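Local coordinates for flavodoxin (Bacillus cereus, PDB 6FSG), which binds flavin mononucleotide and probably serves as a low-potential electron donor to a number of redox enzymes, at residues A[45-50]-A[76-81]; A[83-88]-A[112-117]; A[90-95]-A[123-128]. One frame throughout, in Å; residues are numbered along the deposited sequence.

Overall arrangement
All three interactions lie in one flavodoxin fold, a five-stranded parallel sheet of strand order 2-1-3-4-5 with helices on its faces. Interaction 1 closes along the chain before the other two open; interactions 2 and 3 alternate their segments, since both pair strand 84-91 with the edge strand 115-124. Interactions 1 and 2 are neighbours, centres about 10 Å apart, joined where Ile-78 O and Leu-80 N meet Arg-112; both touch the bound glucose and lie away from the FMN site. Interaction 3, across the chain's centre, is about 23 Å from interaction 2 and 29 Å from interaction 1 between centres; there the C-terminal ends of both strands help form the FMN site.

Interaction 1 of 3, residues A[45-50]-A[76-81]; sequences ILEQYD and DSIDLT. With GLC (alpha-D-glucopyranose), chain D.
The carboxylate of Glu-47 turns its oxygen OE2 to the backbone of Asp-79: Asp-79 N donates to Glu-47 OE2 at 2.8 Å with an N-H...O angle of 164°, and OE2 accepts through its anti lone pair, the one turned away from OE1. The contact thus joins the end of a 3-10 segment, through residue 48, ahead of strand 51-55 to the loop ahead of strand 84-91, two connections at one end of the flavodoxin alpha/beta sheet. The same oxygen, Glu-47 OE2, also lies 3.3 Å from Ile-78 CA, while the Glu-47 stem passes beside Ile-78 CB. The second flat group, the carboxylate of Asp-79, closes an Asx turn. Its OD1 accepts from Thr-81 N nearly along the C-O axis and, in the conformer described, from Thr-81 OG1 on the syn side, 20° out of the carboxylate plane.

In Glu-47, CG stands anti to the carbonyl carbon (chi1 -69°), 3.5 Å from Asp-79 O, and the chain beyond it is extended.

The rest of the contact is apolar. Leu-46 sends CD1 to within 4.0 Å of Ile-78 CD1, the two side chains crossing at a slant, and Leu-46 also touches Val-4, Ile-6 and Ile-52 of the neighbouring strands. Leu-80 likewise reaches Ile-52, and its branch CD2 lies 3.8 Å from Leu-46 CB.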
loop_
_atom_site.group_PDB
_atom_site.type_symbol
_atom_site.label_atom_id
_atom_site.label_comp_id
_atom_site.label_asym_id
_atom_site.label_seq_id
_atom_site.Cartn_x
_atom_site.Cartn_y
_atom_site.Cartn_z
ATOM N N ILE A 45 -6.854 -4.756 -12.208
ATOM C CA ILE A 45 -7.708 -5.294 -11.152
ATOM C C ILE A 45 -8.101 -4.215 -10.149
ATOM O O ILE A 45 -9.153 -4.315 -9.505
ATOM C CB ILE A 45 -7.140 -6.555 -10.461
ATOM C CG1 ILE A 45 -5.971 -6.231 -9.532
ATOM C CG2 ILE A 45 -6.773 -7.592 -11.503
ATOM C CD1 ILE A 45 -5.438 -7.458 -8.811
ATOM N N LEU A 46 -7.286 -3.163 -10.007
ATOM C CA LEU A 46 -7.613 -2.108 -9.053
ATOM C C LEU A 46 -8.947 -1.444 -9.362
ATOM O O LEU A 46 -9.571 -0.876 -8.458
ATOM C CB LEU A 46 -6.535 -1.032 -9.024
ATOM C CG LEU A 46 -5.141 -1.476 -8.595
ATOM C CD1 LEU A 46 -4.243 -0.275 -8.478
ATOM C CD2 LEU A 46 -5.138 -2.262 -7.286
ATOM N N GLU A 47 -9.394 -1.493 -10.619
ATOM C CA GLU A 47 -10.673 -0.891 -10.974
ATOM C C GLU A 47 -11.859 -1.640 -10.388
ATOM O O GLU A 47 -12.977 -1.110 -10.384
ATOM C CB GLU A 47 -10.805 -0.854 -12.495
ATOM C CG GLU A 47 -9.850 0.116 -13.139
ATOM C CD GLU A 47 -9.978 0.176 -14.644
ATOM O OE1 GLU A 47 -10.342 -0.840 -15.273
ATOM O OE2 GLU A 47 -9.693 1.251 -15.201
ATOM N N GLN A 48 -11.651 -2.855 -9.904
ATOM C CA GLN A 48 -12.752 -3.716 -9.505
ATOM C C GLN A 48 -12.967 -3.763 -8.007
ATOM O O GLN A 48 -13.779 -4.561 -7.537
ATOM C CB GLN A 48 -12.524 -5.105 -10.082
ATOM C CG GLN A 48 -12.803 -5.060 -11.566
ATOM C CD GLN A 48 -12.074 -6.108 -12.340
ATOM O OE1 GLN A 48 -10.910 -5.941 -12.687
ATOM N NE2 GLN A 48 -12.754 -7.196 -12.633
ATOM N N TYR A 49 -12.296 -2.894 -7.255
ATOM C CA TYR A 49 -12.354 -2.881 -5.800
ATOM C C TYR A 49 -12.768 -1.510 -5.286
ATOM O O TYR A 49 -12.517 -0.488 -5.924
ATOM C CB TYR A 49 -10.993 -3.275 -5.234
ATOM C CG TYR A 49 -10.716 -4.727 -5.479
ATOM C CD1 TYR A 49 -11.154 -5.692 -4.588
ATOM C CD2 TYR A 49 -10.064 -5.140 -6.624
ATOM C CE1 TYR A 49 -10.920 -7.026 -4.819
ATOM C CE2 TYR A 49 -9.823 -6.470 -6.865
ATOM C CZ TYR A 49 -10.257 -7.415 -5.962
ATOM O OH TYR A 49 -10.030 -8.758 -6.186
ATOM N N ASP A 50 -13.409 -1.500 -4.113
ATOM C CA ASP A 50 -13.895 -0.262 -3.521
ATOM C C ASP A 50 -12.788 0.513 -2.824
ATOM O O ASP A 50 -12.867 1.739 -2.698
ATOM C CB ASP A 50 -14.967 -0.601 -2.479
ATOM C CG ASP A 50 -16.158 -1.353 -3.073
ATOM O OD1 ASP A 50 -16.523 -1.066 -4.229
ATOM O OD2 ASP A 50 -16.746 -2.223 -2.386
ATOM N N ASP A 76 -1.080 3.965 -15.564
ATOM C CA ASP A 76 -1.450 5.122 -16.377
ATOM C C ASP A 76 -2.687 4.886 -17.242
ATOM O O ASP A 76 -3.193 5.850 -17.826
ATOM C CB ASP A 76 -0.269 5.592 -17.230
ATOM C CG ASP A 76 0.804 6.263 -16.396
ATOM O OD1 ASP A 76 0.449 6.934 -15.400
ATOM O OD2 ASP A 76 1.995 6.103 -16.723
ATOM N N SER A 77 -3.196 3.652 -17.308
ATOM C CA SER A 77 -4.332 3.318 -18.158
ATOM C C SER A 77 -5.595 2.959 -17.377
ATOM O O SER A 77 -6.595 2.571 -17.990
ATOM C CB SER A 77 -3.966 2.167 -19.100
ATOM O OG SER A 77 -2.861 2.518 -19.915
ATOM N N ILE A 78 -5.574 3.067 -16.049
ATOM C CA ILE A 78 -6.714 2.683 -15.216
ATOM C C ILE A 78 -7.419 3.908 -14.642
ATOM O O ILE A 78 -6.813 4.966 -14.439
ATOM C CB ILE A 78 -6.301 1.683 -14.098
ATOM C CG1 ILE A 78 -5.433 2.369 -13.043
ATOM C CG2 ILE A 78 -5.600 0.469 -14.714
ATOM C CD1 ILE A 78 -4.942 1.473 -11.955
ATOM N N ASP A 79 -8.709 3.732 -14.333
ATOM C CA ASP A 79 -9.582 4.780 -13.803
ATOM C C ASP A 79 -9.959 4.406 -12.374
ATOM O O ASP A 79 -10.670 3.420 -12.150
ATOM C CB ASP A 79 -10.813 4.909 -14.703
ATOM C CG ASP A 79 -11.777 5.992 -14.258
ATOM O OD1 ASP A 79 -11.618 6.561 -13.157
ATOM O OD2 ASP A 79 -12.713 6.264 -15.039
ATOM N N LEU A 80 -9.459 5.178 -11.405
ATOM C CA LEU A 80 -9.714 4.918 -9.994
ATOM C C LEU A 80 -10.610 5.970 -9.352
ATOM O O LEU A 80 -10.652 6.063 -8.121
ATOM C CB LEU A 80 -8.401 4.804 -9.214
ATOM C CG LEU A 80 -7.405 3.775 -9.748
ATOM C CD1 LEU A 80 -6.156 3.749 -8.893
ATOM C CD2 LEU A 80 -8.045 2.390 -9.805
ATOM N N THR A 81 -11.330 6.770 -10.151
ATOM C CA THR A 81 -12.176 7.808 -9.573
ATOM C C THR A 81 -13.222 7.172 -8.663
ATOM O O THR A 81 -13.858 6.176 -9.020
ATOM C CB THR A 81 -12.874 8.667 -10.639
ATOM O OG1 THR A 81 -13.651 7.849 -11.527
ATOM C CG2 THR A 81 -11.850 9.505 -11.408
HETATM C C1 GLC D . -7.366 9.563 -17.945
HETATM C C2 GLC D . -6.183 10.453 -17.590
HETATM C C3 GLC D . -5.364 10.723 -18.840
HETATM C C4 GLC D . -4.958 9.410 -19.492
HETATM C C5 GLC D . -6.140 8.461 -19.671
HETATM C C6 GLC D . -5.638 7.081 -20.080
HETATM O O1 GLC D . -8.179 10.194 -18.939
HETATM O O2 GLC D . -6.636 11.685 -17.021
HETATM O O3 GLC D . -4.189 11.455 -18.484
HETATM O O4 GLC D . -4.384 9.694 -20.774
HETATM O O5 GLC D . -6.869 8.325 -18.452
HETATM O O6 GLC D . -6.644 6.095 -19.818
HETATM O O HOH W 1 -9.839 2.589 -17.616
#

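Interaction 2 of 3, residues A[83-88]-A[112-117]; sequences KKAAVF and RGAAVV. With GLC (alpha-D-glucopyranose), chain D.
Ala-85 and Ala-114 meet methyl to methyl, CB to CB at 4.0 Å, beside a short parallel pairing in which Lys-84 is in register with Ala-115 and Ala-85 with Val-116. Three backbone bonds hold it: Ala-115 N to Lys-83 O at 2.8 Å, Ala-85 N to Ala-115 O at 2.9 Å and Val-117 N to Ala-85 O at 3.0 Å. Ala-85 O is closely surrounded as well, since Val-116 CA approaches it to 3.3 Å in a CA-H...O contact. Val-117 carries CG2 between its backbone N and carbonyl carbon (CG1 has chi1 -63°), and this methyl comes within 3.6 Å of Ala-85 O.

Both lysines lead their amino groups away from the partner strand. In the conformers described, Lys-83 NZ is hydrogen-bonded to Glu-47 O, and Lys-84 NZ to Gly-82 O. Arg-112 also turns aside: the chain bends at chi2 (-43°) and chi3 (-55°), which brings NE to Ile-78 O; NH2 donates separately to glucose O5 at 2.6 Å, near the guanidinium plane. Gly-113 follows with positive phi, completing the Schellman motif that ends helix 100-111 and sends the chain into strand 115-124.

The contact pairs the N-terminal ends of the two strands of the beta-alpha-beta unit 84-91, 100-111, 115-124. Ala-85 and Val-87 pack on Leu-109 of the connecting helix, whereas Ala-86 and Val-117 touch Phe-142 of helix 129-144, and strand 51-55 borders strand 84-91 through Ile-52 and Leu-54.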
loop_
_atom_site.group_PDB
_atom_site.type_symbol
_atom_site.label_atom_id
_atom_site.label_comp_id
_atom_site.label_asym_id
_atom_site.label_seq_id
_atom_site.Cartn_x
_atom_site.Cartn_y
_atom_site.Cartn_z
ATOM N N LYS A 83 -12.596 5.643 -5.780
ATOM C CA LYS A 83 -12.039 4.647 -4.877
ATOM C C LYS A 83 -11.343 5.335 -3.705
ATOM O O LYS A 83 -10.886 6.479 -3.815
ATOM C CB LYS A 83 -11.025 3.759 -5.605
ATOM C CG LYS A 83 -11.454 3.257 -6.973
ATOM C CD LYS A 83 -12.619 2.310 -6.894
ATOM C CE LYS A 83 -12.703 1.479 -8.166
ATOM N NZ LYS A 83 -13.945 0.677 -8.176
ATOM N N LYS A 84 -11.282 4.631 -2.568
ATOM C CA LYS A 84 -10.526 5.069 -1.397
ATOM C C LYS A 84 -9.189 4.334 -1.390
ATOM O O LYS A 84 -9.153 3.119 -1.613
ATOM C CB LYS A 84 -11.263 4.746 -0.096
ATOM C CG LYS A 84 -12.758 5.004 -0.111
ATOM C CD LYS A 84 -13.104 6.439 -0.415
ATOM C CE LYS A 84 -14.627 6.653 -0.387
ATOM N NZ LYS A 84 -15.302 6.164 -1.634
ATOM N N ALA A 85 -8.096 5.056 -1.132
ATOM C CA ALA A 85 -6.768 4.455 -1.222
ATOM C C ALA A 85 -5.827 4.938 -0.122
ATOM O O ALA A 85 -5.994 6.012 0.455
ATOM C CB ALA A 85 -6.148 4.697 -2.611
ATOM N N ALA A 86 -4.795 4.134 0.127
ATOM C CA ALA A 86 -3.757 4.472 1.092
ATOM C C ALA A 86 -2.520 3.636 0.787
ATOM O O ALA A 86 -2.602 2.610 0.107
ATOM C CB ALA A 86 -4.241 4.206 2.521
ATOM N N VAL A 87 -1.373 4.069 1.325
ATOM C CA VAL A 87 -0.081 3.444 1.042
ATOM C C VAL A 87 0.769 3.375 2.306
ATOM O O VAL A 87 0.771 4.302 3.122
ATOM C CB VAL A 87 0.661 4.238 -0.054
ATOM C CG1 VAL A 87 1.965 3.588 -0.457
ATOM C CG2 VAL A 87 -0.207 4.397 -1.294
ATOM N N PHE A 88 1.534 2.282 2.432
ATOM C CA PHE A 88 2.447 2.057 3.548
ATOM C C PHE A 88 3.745 1.436 3.028
ATOM O O PHE A 88 3.813 0.949 1.895
ATOM C CB PHE A 88 1.843 1.126 4.620
ATOM C CG PHE A 88 1.603 -0.284 4.139
ATOM C CD1 PHE A 88 0.416 -0.628 3.509
ATOM C CD2 PHE A 88 2.554 -1.272 4.338
ATOM C CE1 PHE A 88 0.200 -1.922 3.063
ATOM C CE2 PHE A 88 2.335 -2.566 3.895
ATOM C CZ PHE A 88 1.168 -2.886 3.255
ATOM N N ARG A 112 -4.727 9.034 -10.935
ATOM C CA ARG A 112 -5.745 8.186 -11.540
ATOM C C ARG A 112 -7.123 8.394 -10.914
ATOM O O ARG A 112 -8.076 7.697 -11.288
ATOM C CB ARG A 112 -5.328 6.713 -11.490
ATOM C CG ARG A 112 -3.943 6.383 -12.082
ATOM C CD ARG A 112 -3.627 7.079 -13.401
ATOM N NE ARG A 112 -4.671 6.803 -14.371
ATOM C CZ ARG A 112 -4.910 7.547 -15.438
ATOM N NH1 ARG A 112 -4.134 8.583 -15.703
ATOM N NH2 ARG A 112 -5.913 7.239 -16.242
ATOM N N GLY A 113 -7.253 9.362 -10.001
ATOM C CA GLY A 113 -8.542 9.775 -9.476
ATOM C C GLY A 113 -8.932 9.187 -8.135
ATOM O O GLY A 113 -10.041 9.463 -7.658
ATOM N N ALA A 114 -8.068 8.396 -7.509
ATOM C CA ALA A 114 -8.407 7.831 -6.216
ATOM C C ALA A 114 -8.429 8.920 -5.153
ATOM O O ALA A 114 -7.698 9.913 -5.229
ATOM C CB ALA A 114 -7.398 6.760 -5.815
ATOM N N ALA A 115 -9.268 8.717 -4.145
ATOM C CA ALA A 115 -9.269 9.563 -2.956
ATOM C C ALA A 115 -8.288 8.940 -1.968
ATOM O O ALA A 115 -8.573 7.888 -1.384
ATOM C CB ALA A 115 -10.670 9.635 -2.356
ATOM N N VAL A 116 -7.116 9.547 -1.813
ATOM C CA VAL A 116 -6.128 9.057 -0.857
ATOM C C VAL A 116 -6.536 9.593 0.507
ATOM O O VAL A 116 -6.577 10.810 0.718
ATOM C CB VAL A 116 -4.710 9.488 -1.256
ATOM C CG1 VAL A 116 -3.701 9.114 -0.186
ATOM C CG2 VAL A 116 -4.349 8.870 -2.611
ATOM N N VAL A 117 -6.895 8.684 1.419
ATOM C CA VAL A 117 -7.606 9.057 2.641
ATOM C C VAL A 117 -6.728 9.071 3.883
ATOM O O VAL A 117 -7.201 9.490 4.954
ATOM C CB VAL A 117 -8.851 8.173 2.879
ATOM C CG1 VAL A 117 -9.852 8.361 1.751
ATOM C CG2 VAL A 117 -8.466 6.709 3.010
HETATM C C1 GLC D . -7.366 9.563 -17.945
HETATM C C2 GLC D . -6.183 10.453 -17.590
HETATM C C3 GLC D . -5.364 10.723 -18.840
HETATM C C4 GLC D . -4.958 9.410 -19.492
HETATM C C5 GLC D . -6.140 8.461 -19.671
HETATM C C6 GLC D . -5.638 7.081 -20.080
HETATM O O1 GLC D . -8.179 10.194 -18.939
HETATM O O2 GLC D . -6.636 11.685 -17.021
HETATM O O3 GLC D . -4.189 11.455 -18.484
HETATM O O4 GLC D . -4.384 9.694 -20.774
HETATM O O5 GLC D . -6.869 8.325 -18.452
HETATM O O6 GLC D . -6.644 6.095 -19.818
#

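Interaction 3 of 3, residues A[90-95]-A[123-128]; sequences SCDSAY and VELTPE. With FMN (flavin mononucleotide), chain B.
Ser-93 and Glu-124 meet through a carboxylate oxygen: Glu-124 OE2 accepts from Ser-93 N at 3.0 Å, on the syn side and 170° at the hydrogen, and in the conformer described also from Ser-93 OG, which comes from above the carboxylate plane. The Glu-124 chain bends at chi2 (85°), which turns CD toward Ser-93. Its carboxylate stands 85° to that of Asp-92, whose OD1, 3.7 Å from Glu-124 OE2, accepts from Ala-94 N in an Asx turn within the type I turn 92-95.

Ser-90 OG, anti to its backbone N, donates to Leu-125 O at 2.8 Å and accepts from FMN O4' at 2.7 Å, linking the loop after strand 115-124 to the cofactor. Asp-92 N donates to FMN O2 at 3.1 Å. The Tyr-95 ring lays one face over the isoalloxazine, with FMN N5 3.4 Å above the ring plane.

This is part of the flavodoxin FMN site, at the C-terminal ends of the parallel strands. The bridges Ser-90 with Val-123 and Cys-91 with Glu-124, and the bond from Leu-125 N to Cys-91 O (2.8 Å), continue the pairing of strands 84-91 and 115-124. Helix 13-26 adjoins Ser-90 and Val-123, helix 129-144 Val-123 and Pro-127.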
loop_
_atom_site.group_PDB
_atom_site.type_symbol
_atom_site.label_atom_id
_atom_site.label_comp_id
_atom_site.label_asym_id
_atom_site.label_seq_id
_atom_site.Cartn_x
_atom_site.Cartn_y
_atom_site.Cartn_z
ATOM N N SER A 90 7.965 -0.187 4.573
ATOM C CA SER A 90 9.161 -0.155 5.413
ATOM C C SER A 90 10.272 0.598 4.679
ATOM O O SER A 90 10.317 0.619 3.447
ATOM C CB SER A 90 9.626 -1.563 5.789
ATOM O OG SER A 90 10.786 -1.507 6.611
ATOM N N CYS A 91 11.152 1.232 5.474
ATOM C CA CYS A 91 12.042 2.317 5.060
ATOM C C CYS A 91 13.376 2.164 5.795
ATOM O O CYS A 91 13.510 1.363 6.721
ATOM C CB CYS A 91 11.417 3.688 5.389
ATOM S SG CYS A 91 9.727 3.919 4.744
ATOM N N ASP A 92 14.373 2.957 5.403
ATOM C CA ASP A 92 15.681 2.901 6.064
ATOM C C ASP A 92 16.342 4.270 6.027
ATOM O O ASP A 92 16.671 4.776 4.949
ATOM C CB ASP A 92 16.540 1.832 5.370
ATOM C CG ASP A 92 17.870 1.542 6.062
ATOM O OD1 ASP A 92 18.331 2.303 6.936
ATOM O OD2 ASP A 92 18.481 0.527 5.661
ATOM N N SER A 93 16.532 4.883 7.190
ATOM C CA SER A 93 17.105 6.225 7.255
ATOM C C SER A 93 18.623 6.255 7.057
ATOM O O SER A 93 19.243 7.308 7.266
ATOM C CB SER A 93 16.722 6.897 8.572
ATOM O OG SER A 93 17.191 6.122 9.655
ATOM N N ALA A 94 19.230 5.138 6.649
ATOM C CA ALA A 94 20.564 5.175 6.074
ATOM C C ALA A 94 20.567 5.695 4.642
ATOM O O ALA A 94 21.646 5.895 4.083
ATOM C CB ALA A 94 21.212 3.791 6.100
ATOM N N TYR A 95 19.406 5.932 4.056
ATOM C CA TYR A 95 19.247 6.432 2.703
ATOM C C TYR A 95 18.647 7.825 2.737
ATOM O O TYR A 95 17.759 8.091 3.554
ATOM C CB TYR A 95 18.331 5.497 1.909
ATOM C CG TYR A 95 18.990 4.170 1.632
ATOM C CD1 TYR A 95 18.902 3.127 2.539
ATOM C CD2 TYR A 95 19.747 3.977 0.490
ATOM C CE1 TYR A 95 19.528 1.921 2.305
ATOM C CE2 TYR A 95 20.376 2.773 0.246
ATOM C CZ TYR A 95 20.261 1.750 1.153
ATOM O OH TYR A 95 20.887 0.552 0.902
ATOM N N VAL A 123 7.570 3.029 8.225
ATOM C CA VAL A 123 8.154 2.383 9.395
ATOM C C VAL A 123 9.614 2.079 9.089
ATOM O O VAL A 123 9.943 1.640 7.985
ATOM C CB VAL A 123 7.381 1.092 9.744
ATOM C CG1 VAL A 123 8.173 0.216 10.711
ATOM C CG2 VAL A 123 6.008 1.427 10.330
ATOM N N GLU A 124 10.485 2.315 10.070
ATOM C CA GLU A 124 11.913 2.037 9.936
ATOM C C GLU A 124 12.182 0.543 10.085
ATOM O O GLU A 124 11.955 -0.030 11.154
ATOM C CB GLU A 124 12.670 2.800 11.026
ATOM C CG GLU A 124 14.180 2.627 11.027
ATOM C CD GLU A 124 14.875 3.577 10.079
ATOM O OE1 GLU A 124 14.302 4.652 9.795
ATOM O OE2 GLU A 124 15.997 3.255 9.623
ATOM N N LEU A 125 12.688 -0.080 9.024
ATOM C CA LEU A 125 13.123 -1.489 9.036
ATOM C C LEU A 125 12.041 -2.364 9.673
ATOM O O LEU A 125 10.881 -2.323 9.236
ATOM C CB LEU A 125 14.508 -1.588 9.661
ATOM C CG LEU A 125 15.617 -0.878 8.894
ATOM C CD1 LEU A 125 16.952 -0.997 9.655
ATOM C CD2 LEU A 125 15.730 -1.438 7.480
ATOM N N THR A 126 12.375 -3.210 10.652
ATOM C CA THR A 126 11.403 -4.145 11.213
ATOM C C THR A 126 10.523 -3.429 12.233
ATOM O O THR A 126 11.044 -2.767 13.136
ATOM C CB THR A 126 12.111 -5.337 11.883
ATOM O OG1 THR A 126 13.064 -5.912 10.976
ATOM C CG2 THR A 126 11.116 -6.423 12.314
ATOM N N PRO A 127 9.200 -3.556 12.137
ATOM C CA PRO A 127 8.322 -2.893 13.107
ATOM C C PRO A 127 8.631 -3.317 14.535
ATOM O O PRO A 127 8.846 -4.495 14.817
ATOM C CB PRO A 127 6.921 -3.373 12.701
ATOM C CG PRO A 127 7.025 -3.741 11.286
ATOM C CD PRO A 127 8.443 -4.199 11.048
ATOM N N GLU A 128 8.637 -2.342 15.440
ATOM C CA GLU A 128 8.609 -2.598 16.874
ATOM C C GLU A 128 7.171 -2.424 17.360
ATOM O O GLU A 128 6.254 -2.190 16.570
ATOM C CB GLU A 128 9.603 -1.711 17.622
ATOM C CG GLU A 128 11.052 -2.184 17.480
ATOM C CD GLU A 128 11.961 -1.625 18.559
ATOM O OE1 GLU A 128 12.112 -0.388 18.615
ATOM O OE2 GLU A 128 12.512 -2.418 19.360
HETATM N N1 FMN B . 15.191 2.601 1.847
HETATM C C2 FMN B . 14.790 3.898 1.740
HETATM O O2 FMN B . 14.006 4.295 2.597
HETATM N N3 FMN B . 15.222 4.676 0.672
HETATM C C4 FMN B . 16.020 4.162 -0.335
HETATM O O4 FMN B . 16.358 4.919 -1.274
HETATM C C4A FMN B . 16.415 2.808 -0.214
HETATM N N5 FMN B . 17.216 2.172 -1.150
HETATM C C5A FMN B . 17.575 0.837 -0.996
HETATM C C6 FMN B . 18.426 0.209 -1.915
HETATM C C7 FMN B . 18.836 -1.116 -1.739
HETATM C C7M FMN B . 19.743 -1.777 -2.755
HETATM C C8 FMN B . 18.410 -1.789 -0.586
HETATM C C8M FMN B . 18.821 -3.206 -0.306
HETATM C C9 FMN B . 17.601 -1.154 0.350
HETATM C C9A FMN B . 17.181 0.150 0.153
HETATM N N10 FMN B . 16.344 0.739 1.077
HETATM C C10 FMN B . 15.995 2.059 0.894
HETATM C "C1'" FMN B . 15.928 0.030 2.349
HETATM C "C2'" FMN B . 14.747 -0.929 2.276
HETATM O "O2'" FMN B . 13.617 -0.282 1.750
HETATM C "C3'" FMN B . 14.480 -1.403 3.712
HETATM O "O3'" FMN B . 15.467 -2.343 4.052
HETATM C "C4'" FMN B . 13.115 -2.062 3.951
HETATM O "O4'" FMN B . 12.973 -2.467 5.312
HETATM C "C5'" FMN B . 12.901 -3.286 3.073
HETATM O "O5'" FMN B . 11.550 -3.670 3.253
HETATM P P FMN B . 11.233 -5.201 3.042
HETATM O O1P FMN B . 9.738 -5.326 2.959
HETATM O O2P FMN B . 11.734 -5.944 4.238
HETATM O O3P FMN B . 11.932 -5.643 1.782
#